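Local coordinates for uncharacterized protein (Vanderwaltozyma polyspora, PDB 5THE) that probably binds guide RNA, forming the MID and PIWI lobe of a budding-yeast Argonaute, and contributes to the selectivity of target RNA cleavage, at residues R80-N85 and T185-V190; H67-T72 and L113-N118; G300-Q305 and P536-N541. All blocks are in the same frame, centred on the assembly; numbering follows the deposited sequence.

In the fold
Contact 1 lies in the parallel sheet of the MID part of the lobe, and contact 2 reaches it through strand 117-118, a neighbour of strand 77-85; contact 3 lies in the RNase H-like PIWI part. The centres of contacts 1 and 2 are about 20 Å apart, yet they touch, Tyr-186 CB packing on Phe-117 CE1. Their segments alternate along the chain, so the two are interlocked. Contact 3 opens later, and its centre is about 24 Å from that of contact 1 and 29 Å from that of contact 2. It brings the C-terminal tail back to strand 300-305. Helix 197-210 spans the two parts, touching contact 1 through Thr-207 and contact 3 through Leu-209.

Contact 1 (R80-N85 and T185-V190); sequences RAIFIN and TYILYV
Arg-80 to Ile-84 and Tyr-186 to Val-190 are paired in register as neighbouring strands of the all-parallel sheet at the heart of the MID domain, a Rossmann-like fold. Five backbone hydrogen bonds join them, the donor alternating from one strand to the other: Arg-80 N to Tyr-186 O, Leu-188 N to Arg-80 O, Ile-82 N to Leu-188 O, Val-190 N to Ile-82 O and Ile-84 N to Val-190 O. Four are nearly straight; the last, at 149°, is more bent. CA-H...O contacts fill in between them, as from Ala-81 CA to Leu-188 O at 3.3 Å.

The apolar contacts divide between the two faces of the sheet. Beneath helix 169-179, Ile-82 runs alongside Tyr-189, both side chains heading in one direction, with Ile-82 CB 3.9 Å from Tyr-189 CD1. Ile-84 CG1 reaches the same ring carbon, Tyr-189 CD1, at 3.8 Å, while Ile-187 CG2 sits over the ring centre. Ile-82 CD1 closes the group against Ile-187 CG2 at 3.9 Å. Beyond the ring, Tyr-189 OH is hydrogen-bonded to Thr-207 OG1, which ties this strand to helix 197-210. On the other face, under helix 95-111, CG of Phe-83 is anti to its backbone N (chi1 -168°), which starts the ring out on the Val-190 side, and Val-190 CG1 rests 3.6 Å from Phe-83 CD2. The carbonyl oxygen of Val-190 stands over the rim of that phenyl face, and Trp-220 meets the ring edge-to-face.

At the start of the pairing the side chain of Arg-80 turns away from its neighbour, and NH2 bonds to Lys-122 O. Its aliphatic base stays behind, with Arg-80 CG 3.6 Å from Thr-185 CG2.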
ATOM      1  N   ARG A  80      21.328  12.220   2.057  1.00 26.49           N
ATOM      2  CA  ARG A  80      21.761  13.372   1.271  1.00 29.88           C
ATOM      3  C   ARG A  80      20.543  14.183   0.856  1.00 27.94           C
ATOM      4  O   ARG A  80      19.668  13.676   0.145  1.00 29.03           O
ATOM      5  CB  ARG A  80      22.535  12.948   0.024  1.00 28.02           C
ATOM      6  CG  ARG A  80      23.913  12.381   0.287  1.00 53.03           C
ATOM      7  CD  ARG A  80      24.758  13.295   1.160  1.00 67.19           C
ATOM      8  NE  ARG A  80      25.044  14.592   0.545  1.00 74.98           N
ATOM      9  CZ  ARG A  80      25.933  14.786  -0.426  1.00 78.71           C
ATOM     10  NH1 ARG A  80      26.614  13.759  -0.923  1.00 79.14           N
ATOM     11  NH2 ARG A  80      26.137  16.009  -0.905  1.00 78.64           N
ATOM     12  N   ALA A  81      20.494  15.435   1.286  1.00 22.81           N
ATOM     13  CA  ALA A  81      19.417  16.322   0.896  1.00 25.10           C
ATOM     14  C   ALA A  81      19.749  16.966  -0.446  1.00 25.65           C
ATOM     15  O   ALA A  81      20.867  17.442  -0.662  1.00 26.99           O
ATOM     16  CB  ALA A  81      19.195  17.391   1.967  1.00 27.33           C
ATOM     17  N   ILE A  82      18.782  16.968  -1.350  1.00 23.05           N
ATOM     18  CA  ILE A  82      18.891  17.667  -2.623  1.00 26.45           C
ATOM     19  C   ILE A  82      17.714  18.624  -2.690  1.00 26.53           C
ATOM     20  O   ILE A  82      16.556  18.193  -2.748  1.00 24.30           O
ATOM     21  CB  ILE A  82      18.897  16.703  -3.816  1.00 24.74           C
ATOM     22  CG1 ILE A  82      20.106  15.761  -3.730  1.00 25.97           C
ATOM     23  CG2 ILE A  82      18.879  17.490  -5.145  1.00 18.70           C
ATOM     24  CD1 ILE A  82      20.173  14.743  -4.874  1.00 25.83           C
ATOM     25  N   PHE A  83      18.003  19.917  -2.641  1.00 29.74           N
ATOM     26  CA  PHE A  83      16.961  20.934  -2.683  1.00 26.23           C
ATOM     27  C   PHE A  83      16.596  21.190  -4.139  1.00 24.48           C
ATOM     28  O   PHE A  83      17.415  21.690  -4.919  1.00 27.59           O
ATOM     29  CB  PHE A  83      17.431  22.212  -1.992  1.00 25.65           C
ATOM     30  CG  PHE A  83      16.330  23.204  -1.737  1.00 26.53           C
ATOM     31  CD1 PHE A  83      15.963  24.121  -2.708  1.00 31.01           C
ATOM     32  CD2 PHE A  83      15.666  23.221  -0.527  1.00 28.29           C
ATOM     33  CE1 PHE A  83      14.943  25.032  -2.480  1.00 27.45           C
ATOM     34  CE2 PHE A  83      14.648  24.135  -0.291  1.00 23.22           C
ATOM     35  CZ  PHE A  83      14.287  25.035  -1.273  1.00 26.75           C
ATOM     36  N   ILE A  84      15.374  20.833  -4.514  1.00 28.09           N
ATOM     37  CA  ILE A  84      14.887  21.047  -5.871  1.00 25.51           C
ATOM     38  C   ILE A  84      14.201  22.409  -5.866  1.00 32.54           C
ATOM     39  O   ILE A  84      13.104  22.567  -5.328  1.00 24.74           O
ATOM     40  CB  ILE A  84      13.947  19.930  -6.318  1.00 23.49           C
ATOM     41  CG1 ILE A  84      14.661  18.567  -6.204  1.00 21.98           C
ATOM     42  CG2 ILE A  84      13.463  20.193  -7.754  1.00 24.31           C
ATOM     43  CD1 ILE A  84      15.873  18.363  -7.175  1.00 18.28           C
ATOM     44  N   ASN A  85      14.874  23.410  -6.430  1.00 25.86           N
ATOM     45  CA  ASN A  85      14.333  24.764  -6.431  1.00 28.06           C
ATOM     46  C   ASN A  85      13.405  24.910  -7.636  1.00 27.36           C
ATOM     47  O   ASN A  85      13.788  25.408  -8.698  1.00 24.02           O
ATOM     48  CB  ASN A  85      15.463  25.783  -6.466  1.00 29.82           C
ATOM     49  CG  ASN A  85      14.947  27.200  -6.404  1.00 34.01           C
ATOM     50  OD1 ASN A  85      13.956  27.462  -5.736  1.00 27.77           O
ATOM     51  ND2 ASN A  85      15.615  28.123  -7.096  1.00 27.31           N
ATOM     52  N   THR A 185      23.510   5.404   0.315  1.00 29.84           N
ATOM     53  CA  THR A 185      23.021   6.774   0.353  1.00 31.55           C
ATOM     54  C   THR A 185      21.534   6.824   0.023  1.00 31.00           C
ATOM     55  O   THR A 185      21.087   6.274  -0.992  1.00 30.81           O
ATOM     56  CB  THR A 185      23.820   7.671  -0.596  1.00 33.82           C
ATOM     57  OG1 THR A 185      25.115   7.899  -0.036  1.00 35.43           O
ATOM     58  CG2 THR A 185      23.132   9.006  -0.767  1.00 33.58           C
ATOM     59  N   TYR A 186      20.780   7.472   0.903  1.00 27.92           N
ATOM     60  CA  TYR A 186      19.360   7.720   0.727  1.00 27.09           C
ATOM     61  C   TYR A 186      19.196   9.173   0.334  1.00 27.03           C
ATOM     62  O   TYR A 186      19.761  10.059   0.986  1.00 24.16           O
ATOM     63  CB  TYR A 186      18.592   7.425   2.023  1.00 23.77           C
ATOM     64  CG  TYR A 186      17.108   7.271   1.809  1.00 27.09           C
ATOM     65  CD1 TYR A 186      16.297   8.385   1.597  1.00 23.97           C
ATOM     66  CD2 TYR A 186      16.517   6.009   1.798  1.00 28.68           C
ATOM     67  CE1 TYR A 186      14.943   8.251   1.386  1.00 26.21           C
ATOM     68  CE2 TYR A 186      15.157   5.860   1.591  1.00 28.84           C
ATOM     69  CZ  TYR A 186      14.378   6.985   1.384  1.00 31.39           C
ATOM     70  OH  TYR A 186      13.034   6.857   1.174  1.00 30.30           O
ATOM     71  N   ILE A 187      18.447   9.427  -0.734  1.00 28.84           N
ATOM     72  CA  ILE A 187      18.259  10.786  -1.218  1.00 20.98           C
ATOM     73  C   ILE A 187      16.990  11.373  -0.620  1.00 23.98           C
ATOM     74  O   ILE A 187      15.925  10.753  -0.676  1.00 28.46           O
ATOM     75  CB  ILE A 187      18.189  10.828  -2.748  1.00 21.71           C
ATOM     76  CG1 ILE A 187      19.537  10.477  -3.357  1.00 21.45           C
ATOM     77  CG2 ILE A 187      17.747  12.222  -3.199  1.00 23.88           C
ATOM     78  CD1 ILE A 187      19.410  10.105  -4.795  1.00 30.61           C
ATOM     79  N   LEU A 188      17.092  12.586  -0.092  1.00 21.36           N
ATOM     80  CA  LEU A 188      15.924  13.354   0.337  1.00 22.99           C
ATOM     81  C   LEU A 188      15.767  14.545  -0.602  1.00 23.20           C
ATOM     82  O   LEU A 188      16.547  15.500  -0.546  1.00 26.60           O
ATOM     83  CB  LEU A 188      16.064  13.802   1.790  1.00 25.49           C
ATOM     84  CG  LEU A 188      14.930  14.686   2.307  1.00 29.78           C
ATOM     85  CD1 LEU A 188      13.575  13.966   2.190  1.00 28.72           C
ATOM     86  CD2 LEU A 188      15.215  15.123   3.746  1.00 31.89           C
ATOM     87  N   TYR A 189      14.788  14.478  -1.490  1.00 21.35           N
ATOM     88  CA  TYR A 189      14.472  15.625  -2.325  1.00 22.43           C
ATOM     89  C   TYR A 189      13.635  16.604  -1.506  1.00 26.60           C
ATOM     90  O   TYR A 189      12.574  16.238  -0.986  1.00 26.12           O
ATOM     91  CB  TYR A 189      13.724  15.185  -3.578  1.00 21.04           C
ATOM     92  CG  TYR A 189      14.566  14.434  -4.576  1.00 19.77           C
ATOM     93  CD1 TYR A 189      15.684  15.029  -5.157  1.00 16.40           C
ATOM     94  CD2 TYR A 189      14.215  13.146  -4.987  1.00 20.17           C
ATOM     95  CE1 TYR A 189      16.447  14.354  -6.086  1.00 19.68           C
ATOM     96  CE2 TYR A 189      14.984  12.458  -5.919  1.00 23.17           C
ATOM     97  CZ  TYR A 189      16.099  13.070  -6.465  1.00 23.50           C
ATOM     98  OH  TYR A 189      16.872  12.403  -7.394  1.00 26.51           O
ATOM     99  N   VAL A 190      14.120  17.835  -1.373  1.00 25.97           N
ATOM    100  CA  VAL A 190      13.419  18.887  -0.642  1.00 27.59           C
ATOM    101  C   VAL A 190      12.865  19.852  -1.680  1.00 26.03           C
ATOM    102  O   VAL A 190      13.626  20.586  -2.326  1.00 26.22           O
ATOM    103  CB  VAL A 190      14.342  19.600   0.353  1.00 24.51           C
ATOM    104  CG1 VAL A 190      13.599  20.705   1.093  1.00 23.93           C
ATOM    105  CG2 VAL A 190      14.918  18.581   1.355  1.00 24.09           C
TER

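Contact 2 (H67-T72 and L113-N118); sequences HQFIST and LGVDFN
A Schellman motif closes helix 95-111, and Leu-113 and Gly-114 of that turn are where Phe-69 and Thr-72 of the loop 67-72 take hold. Gly-114 carries the positive phi (110°) of the motif; a CB there would jam against the preceding carbonyl oxygen and crowd Thr-72 CG2.

Two hydrogen bonds use the carbonyls of the turn. Phe-69 N donates to Leu-113 O at 3.1 Å, lying in the carbonyl plane. Thr-72 OG1 donates to Gly-114 O at 2.9 Å from above the plane of that carbonyl. The threonine torsion explains the second bond: OG1 sits between the backbone N and the carbonyl carbon (chi1 54°), which brings it to Gly-114 O. Thr-72 CG2 lies 3.9 Å from Val-115 CG2.

The Phe-69 ring is gripped from two directions. Leu-113 CB lies over one face in a CH-pi contact, 4.1 Å from the ring centroid of Phe-69, and Val-115 CG2 comes in at the edge, 3.8 Å from Phe-69 CD2. Val-235, Met-236 and Asn-239 of helix 228-241 also touch the phenyl group, which thus wedges between the helix end and that helix. An alanine in its place would keep the backbone bond but would probably open a gap there, leaving Leu-113 CB and Val-115 CG2 without the ring they pack on.

Further along the loop, Ile-70 and Ser-71 form a classic beta bulge opposite Ser-245. At the start of segment 67-72, Leu-113 CD2 rests 3.4 Å from His-67 O.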
ATOM      1  N   HIS A  67       7.815   3.992  21.065  1.00 33.82           N
ATOM      2  CA  HIS A  67       7.951   2.722  20.372  1.00 30.90           C
ATOM      3  C   HIS A  67       9.089   2.797  19.370  1.00 30.27           C
ATOM      4  O   HIS A  67       9.549   3.877  18.994  1.00 29.17           O
ATOM      5  CB  HIS A  67       6.656   2.354  19.640  1.00 32.96           C
ATOM      6  CG  HIS A  67       5.470   2.234  20.539  1.00 40.00           C
ATOM      7  ND1 HIS A  67       5.445   1.386  21.624  1.00 38.56           N
ATOM      8  CD2 HIS A  67       4.264   2.854  20.514  1.00 39.99           C
ATOM      9  CE1 HIS A  67       4.275   1.486  22.229  1.00 40.77           C
ATOM     10  NE2 HIS A  67       3.540   2.369  21.575  1.00 42.04           N
ATOM     11  N   GLN A  68       9.519   1.631  18.916  1.00 27.00           N
ATOM     12  CA  GLN A  68      10.525   1.551  17.873  1.00 29.75           C
ATOM     13  C   GLN A  68      10.049   0.634  16.757  1.00 26.75           C
ATOM     14  O   GLN A  68       9.270  -0.299  16.979  1.00 28.94           O
ATOM     15  CB  GLN A  68      11.863   1.068  18.434  1.00 29.93           C
ATOM     16  CG  GLN A  68      12.493   2.088  19.369  1.00 35.98           C
ATOM     17  CD  GLN A  68      13.827   1.630  19.913  1.00 53.00           C
ATOM     18  OE1 GLN A  68      14.119   0.438  19.950  1.00 56.55           O
ATOM     19  NE2 GLN A  68      14.644   2.580  20.348  1.00 62.39           N
ATOM     20  N   PHE A  69      10.515   0.941  15.550  1.00 21.53           N
ATOM     21  CA  PHE A  69      10.292   0.070  14.409  1.00 26.25           C
ATOM     22  C   PHE A  69      10.893  -1.300  14.661  1.00 26.27           C
ATOM     23  O   PHE A  69      11.977  -1.423  15.236  1.00 22.59           O
ATOM     24  CB  PHE A  69      10.918   0.669  13.151  1.00 21.11           C
ATOM     25  CG  PHE A  69      10.336   1.997  12.755  1.00 22.05           C
ATOM     26  CD1 PHE A  69       9.013   2.311  13.058  1.00 26.77           C
ATOM     27  CD2 PHE A  69      11.107   2.926  12.091  1.00 28.66           C
ATOM     28  CE1 PHE A  69       8.465   3.542  12.696  1.00 24.89           C
ATOM     29  CE2 PHE A  69      10.560   4.171  11.712  1.00 29.55           C
ATOM     30  CZ  PHE A  69       9.237   4.466  12.015  1.00 26.78           C
ATOM     31  N   ILE A  70      10.206  -2.327  14.159  1.00 26.84           N
ATOM     32  CA  ILE A  70      10.633  -3.711  14.381  1.00 25.88           C
ATOM     33  C   ILE A  70      12.010  -3.963  13.778  1.00 28.30           C
ATOM     34  O   ILE A  70      12.853  -4.630  14.381  1.00 27.41           O
ATOM     35  CB  ILE A  70       9.587  -4.682  13.794  1.00 26.14           C
ATOM     36  CG1 ILE A  70       8.314  -4.676  14.633  1.00 25.95           C
ATOM     37  CG2 ILE A  70      10.162  -6.096  13.648  1.00 25.69           C
ATOM     38  CD1 ILE A  70       7.106  -5.274  13.909  1.00 31.00           C
ATOM     39  N   SER A  71      12.253  -3.459  12.569  1.00 23.38           N
ATOM     40  CA  SER A  71      13.477  -3.786  11.843  1.00 26.62           C
ATOM     41  C   SER A  71      13.948  -2.551  11.098  1.00 29.83           C
ATOM     42  O   SER A  71      13.222  -2.020  10.252  1.00 25.47           O
ATOM     43  CB  SER A  71      13.256  -4.947  10.864  1.00 29.84           C
ATOM     44  OG  SER A  71      14.416  -5.175  10.072  1.00 34.51           O
ATOM     45  N   THR A  72      15.167  -2.119  11.394  1.00 30.76           N
ATOM     46  CA  THR A  72      15.794  -0.947  10.802  1.00 28.70           C
ATOM     47  C   THR A  72      17.155  -1.344  10.256  1.00 34.35           C
ATOM     48  O   THR A  72      17.638  -2.450  10.520  1.00 32.13           O
ATOM     49  CB  THR A  72      15.923   0.154  11.861  1.00 31.90           C
ATOM     50  OG1 THR A  72      16.614  -0.364  13.004  1.00 35.90           O
ATOM     51  CG2 THR A  72      14.544   0.645  12.281  1.00 29.93           C
ATOM     52  N   LEU A 113      13.441   6.140  16.823  1.00 31.25           N
ATOM     53  CA  LEU A 113      12.653   5.036  16.296  1.00 32.27           C
ATOM     54  C   LEU A 113      13.517   3.876  15.822  1.00 31.39           C
ATOM     55  O   LEU A 113      12.975   2.824  15.465  1.00 32.20           O
ATOM     56  CB  LEU A 113      11.765   5.538  15.144  1.00 26.40           C
ATOM     57  CG  LEU A 113      10.850   6.695  15.562  1.00 32.96           C
ATOM     58  CD1 LEU A 113      10.279   7.431  14.365  1.00 32.17           C
ATOM     59  CD2 LEU A 113       9.731   6.172  16.450  1.00 35.18           C
ATOM     60  N   GLY A 114      14.836   4.052  15.797  1.00 30.19           N
ATOM     61  CA  GLY A 114      15.768   3.013  15.406  1.00 33.54           C
ATOM     62  C   GLY A 114      16.453   3.234  14.076  1.00 33.15           C
ATOM     63  O   GLY A 114      17.231   2.371  13.649  1.00 31.81           O
ATOM     64  N   VAL A 115      16.196   4.349  13.399  1.00 31.60           N
ATOM     65  CA  VAL A 115      16.796   4.633  12.104  1.00 31.99           C
ATOM     66  C   VAL A 115      17.937   5.611  12.320  1.00 33.57           C
ATOM     67  O   VAL A 115      17.726   6.736  12.795  1.00 30.36           O
ATOM     68  CB  VAL A 115      15.767   5.206  11.121  1.00 30.10           C
ATOM     69  CG1 VAL A 115      16.401   5.375   9.759  1.00 26.52           C
ATOM     70  CG2 VAL A 115      14.538   4.308  11.077  1.00 28.53           C
ATOM     71  N   ASP A 116      19.135   5.191  11.956  1.00 31.34           N
ATOM     72  CA  ASP A 116      20.355   5.953  12.188  1.00 36.41           C
ATOM     73  C   ASP A 116      20.827   6.498  10.842  1.00 32.23           C
ATOM     74  O   ASP A 116      21.305   5.737   9.989  1.00 28.83           O
ATOM     75  CB  ASP A 116      21.405   5.065  12.861  1.00 37.55           C
ATOM     76  CG  ASP A 116      22.693   5.800  13.180  1.00 47.43           C
ATOM     77  OD1 ASP A 116      22.669   7.046  13.309  1.00 50.03           O
ATOM     78  OD2 ASP A 116      23.734   5.113  13.314  1.00 50.11           O
ATOM     79  N   PHE A 117      20.655   7.799  10.641  1.00 30.12           N
ATOM     80  CA  PHE A 117      21.110   8.480   9.437  1.00 29.88           C
ATOM     81  C   PHE A 117      22.337   9.322   9.739  1.00 32.63           C
ATOM     82  O   PHE A 117      22.465   9.901  10.820  1.00 30.73           O
ATOM     83  CB  PHE A 117      20.034   9.401   8.853  1.00 25.17           C
ATOM     84  CG  PHE A 117      18.997   8.690   8.039  1.00 29.16           C
ATOM     85  CD1 PHE A 117      19.354   7.993   6.899  1.00 30.33           C
ATOM     86  CD2 PHE A 117      17.668   8.737   8.400  1.00 29.26           C
ATOM     87  CE1 PHE A 117      18.399   7.346   6.145  1.00 31.98           C
ATOM     88  CE2 PHE A 117      16.706   8.089   7.648  1.00 30.41           C
ATOM     89  CZ  PHE A 117      17.070   7.390   6.527  1.00 26.86           C
ATOM     90  N   ASN A 118      23.225   9.397   8.754  1.00 29.51           N
ATOM     91  CA  ASN A 118      24.336  10.335   8.739  1.00 28.86           C
ATOM     92  C   ASN A 118      23.939  11.446   7.770  1.00 24.42           C
ATOM     93  O   ASN A 118      23.748  11.186   6.579  1.00 31.53           O
ATOM     94  CB  ASN A 118      25.617   9.609   8.307  1.00 33.46           C
ATOM     95  CG  ASN A 118      26.801  10.544   8.062  1.00 45.42           C
ATOM     96  OD1 ASN A 118      26.750  11.747   8.317  1.00 43.79           O
ATOM     97  ND2 ASN A 118      27.883   9.970   7.563  1.00 53.09           N
TER

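Contact 3 (G300-Q305 and P536-N541); sequences GDYMLQ and PQVNDN
With CG between its backbone N and its carbonyl carbon (chi1 56°), Tyr-302 starts its ring off toward segment 536-541, and Gln-537 bends at chi2 (-59°), which turns its amide back toward the strand 300-305. The two side chains pass antiparallel, the ring and amide planes 35° apart, and each finds a backbone carbonyl of the partner segment. Tyr-302 OH donates to Pro-536 O at 2.8 Å, in the carbonyl plane and on a lone pair. Gln-537 NE2 returns a bond to Tyr-302 O at 3.0 Å, with the acceptor close to the plane of the amide. Gln-537 NE2 also lies 3.6 Å from Tyr-302 CE1, and Val-538 CB touches Tyr-302 OH at 3.6 Å.

A water accepts from Tyr-302 N at 3.0 Å and donates to Asp-301 OD1 at 3.0 Å, standing over the rim of one face of the tyrosine ring; its very short approach to Gln-537 OE1 is doubtful. Lys-543 NZ binds both Asp-301 OD1 and Gln-537 OE1, so its charge probably steadies this polar cluster, while Asn-322 and Arg-323 hold Asp-301 OD2. Past the contact, Asn-539 OD1 accepts from Asn-541 N in an Asx turn.

Strand 300-305 pairs antiparallel with strand 282-289 in the RNase H-like PIWI fold, and the tail after helix 531-534 runs beside it in roughly the opposite direction, joined through side chains. Leu-498 and Ala-502 of helix 490-515 pack on Tyr-302, Phe-505 of that helix on Val-538, and Leu-209 of helix 197-210 touches Tyr-302, Pro-536 and Val-538 alike.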
ATOM      1  N   GLY A 300       6.258  -5.146  -5.830  1.00 25.00           N
ATOM      2  CA  GLY A 300       5.286  -5.384  -6.877  1.00 24.44           C
ATOM      3  C   GLY A 300       5.841  -5.081  -8.247  1.00 26.44           C
ATOM      4  O   GLY A 300       6.964  -4.603  -8.409  1.00 26.27           O
ATOM      5  N   ASP A 301       5.028  -5.393  -9.242  1.00 27.43           N
ATOM      6  CA  ASP A 301       5.316  -5.057 -10.619  1.00 26.18           C
ATOM      7  C   ASP A 301       4.116  -4.334 -11.205  1.00 24.65           C
ATOM      8  O   ASP A 301       2.996  -4.463 -10.713  1.00 23.32           O
ATOM      9  CB  ASP A 301       5.647  -6.304 -11.439  1.00 27.08           C
ATOM     10  CG  ASP A 301       7.030  -6.824 -11.149  1.00 30.00           C
ATOM     11  OD1 ASP A 301       7.996  -6.047 -11.306  1.00 30.51           O
ATOM     12  OD2 ASP A 301       7.148  -8.000 -10.746  1.00 36.97           O
ATOM     13  N   TYR A 302       4.362  -3.558 -12.257  1.00 24.90           N
ATOM     14  CA  TYR A 302       3.292  -2.930 -13.018  1.00 24.20           C
ATOM     15  C   TYR A 302       3.476  -3.269 -14.495  1.00 26.87           C
ATOM     16  O   TYR A 302       4.557  -3.666 -14.929  1.00 23.07           O
ATOM     17  CB  TYR A 302       3.270  -1.400 -12.832  1.00 23.35           C
ATOM     18  CG  TYR A 302       4.589  -0.782 -13.193  1.00 27.04           C
ATOM     19  CD1 TYR A 302       4.951  -0.586 -14.532  1.00 23.12           C
ATOM     20  CD2 TYR A 302       5.491  -0.418 -12.206  1.00 23.19           C
ATOM     21  CE1 TYR A 302       6.184  -0.049 -14.865  1.00 24.11           C
ATOM     22  CE2 TYR A 302       6.717   0.119 -12.530  1.00 25.13           C
ATOM     23  CZ  TYR A 302       7.063   0.303 -13.849  1.00 26.92           C
ATOM     24  OH  TYR A 302       8.297   0.843 -14.136  1.00 25.76           O
ATOM     25  N   MET A 303       2.413  -3.086 -15.271  1.00 27.85           N
ATOM     26  CA  MET A 303       2.518  -3.217 -16.715  1.00 31.50           C
ATOM     27  C   MET A 303       1.455  -2.348 -17.366  1.00 28.33           C
ATOM     28  O   MET A 303       0.441  -2.000 -16.752  1.00 28.25           O
ATOM     29  CB  MET A 303       2.362  -4.671 -17.172  1.00 29.92           C
ATOM     30  CG  MET A 303       1.010  -5.251 -16.829  1.00 33.26           C
ATOM     31  SD  MET A 303       0.941  -6.978 -17.314  1.00 39.18           S
ATOM     32  CE  MET A 303      -0.685  -7.396 -16.772  1.00 36.61           C
ATOM     33  N   LEU A 304       1.718  -1.980 -18.612  1.00 23.47           N
ATOM     34  CA  LEU A 304       0.747  -1.251 -19.411  1.00 25.81           C
ATOM     35  C   LEU A 304      -0.284  -2.237 -19.940  1.00 27.48           C
ATOM     36  O   LEU A 304       0.081  -3.299 -20.449  1.00 28.34           O
ATOM     37  CB  LEU A 304       1.448  -0.539 -20.568  1.00 21.74           C
ATOM     38  CG  LEU A 304       0.616   0.528 -21.270  1.00 28.61           C
ATOM     39  CD1 LEU A 304       0.314   1.674 -20.315  1.00 25.09           C
ATOM     40  CD2 LEU A 304       1.345   1.032 -22.504  1.00 26.01           C
ATOM     41  N   GLN A 305      -1.565  -1.902 -19.803  1.00 27.06           N
ATOM     42  CA  GLN A 305      -2.614  -2.752 -20.353  1.00 32.04           C
ATOM     43  C   GLN A 305      -2.620  -2.663 -21.877  1.00 37.64           C
ATOM     44  O   GLN A 305      -1.919  -1.852 -22.488  1.00 34.23           O
ATOM     45  CB  GLN A 305      -3.978  -2.347 -19.807  1.00 26.11           C
ATOM     46  CG  GLN A 305      -4.166  -2.619 -18.326  1.00 26.47           C
ATOM     47  CD  GLN A 305      -4.777  -3.979 -18.081  1.00 33.22           C
ATOM     48  OE1 GLN A 305      -4.079  -4.997 -18.080  1.00 39.82           O
ATOM     49  NE2 GLN A 305      -6.090  -4.009 -17.884  1.00 32.80           N
ATOM     50  N   PRO A 536       8.396   2.033 -19.353  1.00 25.43           N
ATOM     51  CA  PRO A 536       9.550   1.166 -19.130  1.00 30.49           C
ATOM     52  C   PRO A 536       9.497   0.569 -17.739  1.00 34.57           C
ATOM     53  O   PRO A 536       8.911   1.144 -16.815  1.00 29.90           O
ATOM     54  CB  PRO A 536      10.751   2.113 -19.275  1.00 30.79           C
ATOM     55  CG  PRO A 536      10.179   3.443 -19.753  1.00 28.50           C
ATOM     56  CD  PRO A 536       8.760   3.458 -19.316  1.00 25.10           C
ATOM     57  N   GLN A 537      10.104  -0.606 -17.613  1.00 27.80           N
ATOM     58  CA  GLN A 537      10.214  -1.264 -16.327  1.00 26.82           C
ATOM     59  C   GLN A 537      11.250  -0.566 -15.475  1.00 31.82           C
ATOM     60  O   GLN A 537      12.261  -0.056 -15.953  1.00 30.58           O
ATOM     61  CB  GLN A 537      10.597  -2.736 -16.480  1.00 28.25           C
ATOM     62  CG  GLN A 537       9.442  -3.599 -16.952  1.00 31.18           C
ATOM     63  CD  GLN A 537       8.279  -3.514 -15.989  1.00 34.90           C
ATOM     64  OE1 GLN A 537       8.458  -3.713 -14.789  1.00 34.83           O
ATOM     65  NE2 GLN A 537       7.083  -3.183 -16.504  1.00 30.74           N
ATOM     66  N   VAL A 538      10.984  -0.565 -14.187  1.00 31.32           N
ATOM     67  CA  VAL A 538      11.860   0.089 -13.251  1.00 30.41           C
ATOM     68  C   VAL A 538      13.174  -0.682 -13.178  1.00 32.79           C
ATOM     69  O   VAL A 538      13.231  -1.893 -13.439  1.00 27.99           O
ATOM     70  CB  VAL A 538      11.102   0.168 -11.911  1.00 34.39           C
ATOM     71  CG1 VAL A 538      11.581  -0.835 -10.945  1.00 24.17           C
ATOM     72  CG2 VAL A 538      11.056   1.580 -11.381  1.00 35.45           C
ATOM     73  N   ASN A 539      14.253   0.056 -12.931  1.00 34.14           N
ATOM     74  CA  ASN A 539      15.582  -0.483 -12.675  1.00 39.75           C
ATOM     75  C   ASN A 539      15.516  -1.716 -11.781  1.00 40.58           C
ATOM     76  O   ASN A 539      14.822  -1.716 -10.761  1.00 41.02           O
ATOM     77  CB  ASN A 539      16.413   0.630 -12.009  1.00 44.56           C
ATOM     78  CG  ASN A 539      17.875   0.271 -11.835  1.00 43.04           C
ATOM     79  OD1 ASN A 539      18.215  -0.736 -11.219  1.00 36.76           O
ATOM     80  ND2 ASN A 539      18.751   1.112 -12.376  1.00 49.07           N
ATOM     81  N   ASP A 540      16.255  -2.766 -12.154  1.00 36.18           N
ATOM     82  CA  ASP A 540      16.252  -3.999 -11.361  1.00 42.76           C
ATOM     83  C   ASP A 540      16.633  -3.779  -9.897  1.00 39.10           C
ATOM     84  O   ASP A 540      16.265  -4.605  -9.049  1.00 31.71           O
ATOM     85  CB  ASP A 540      17.203  -5.031 -11.974  1.00 52.73           C
ATOM     86  CG  ASP A 540      16.567  -5.815 -13.108  1.00 66.97           C
ATOM     87  OD1 ASP A 540      15.326  -5.770 -13.248  1.00 74.46           O
ATOM     88  OD2 ASP A 540      17.310  -6.488 -13.854  1.00 72.17           O
ATOM     89  N   ASN A 541      17.369  -2.698  -9.585  1.00 41.76           N
ATOM     90  CA  ASN A 541      17.743  -2.390  -8.201  1.00 41.99           C
ATOM     91  C   ASN A 541      16.528  -2.359  -7.282  1.00 42.36           C
ATOM     92  O   ASN A 541      16.613  -2.747  -6.113  1.00 41.77           O
ATOM     93  CB  ASN A 541      18.443  -1.025  -8.112  1.00 49.97           C
ATOM     94  CG  ASN A 541      19.881  -1.048  -8.596  1.00 58.88           C
ATOM     95  OD1 ASN A 541      20.532  -2.091  -8.613  1.00 61.11           O
ATOM     96  ND2 ASN A 541      20.392   0.122  -8.974  1.00 61.29           N
TER
HETATM   97  O   HOH W   1       7.356  -3.387 -12.521  1.00 33.51           O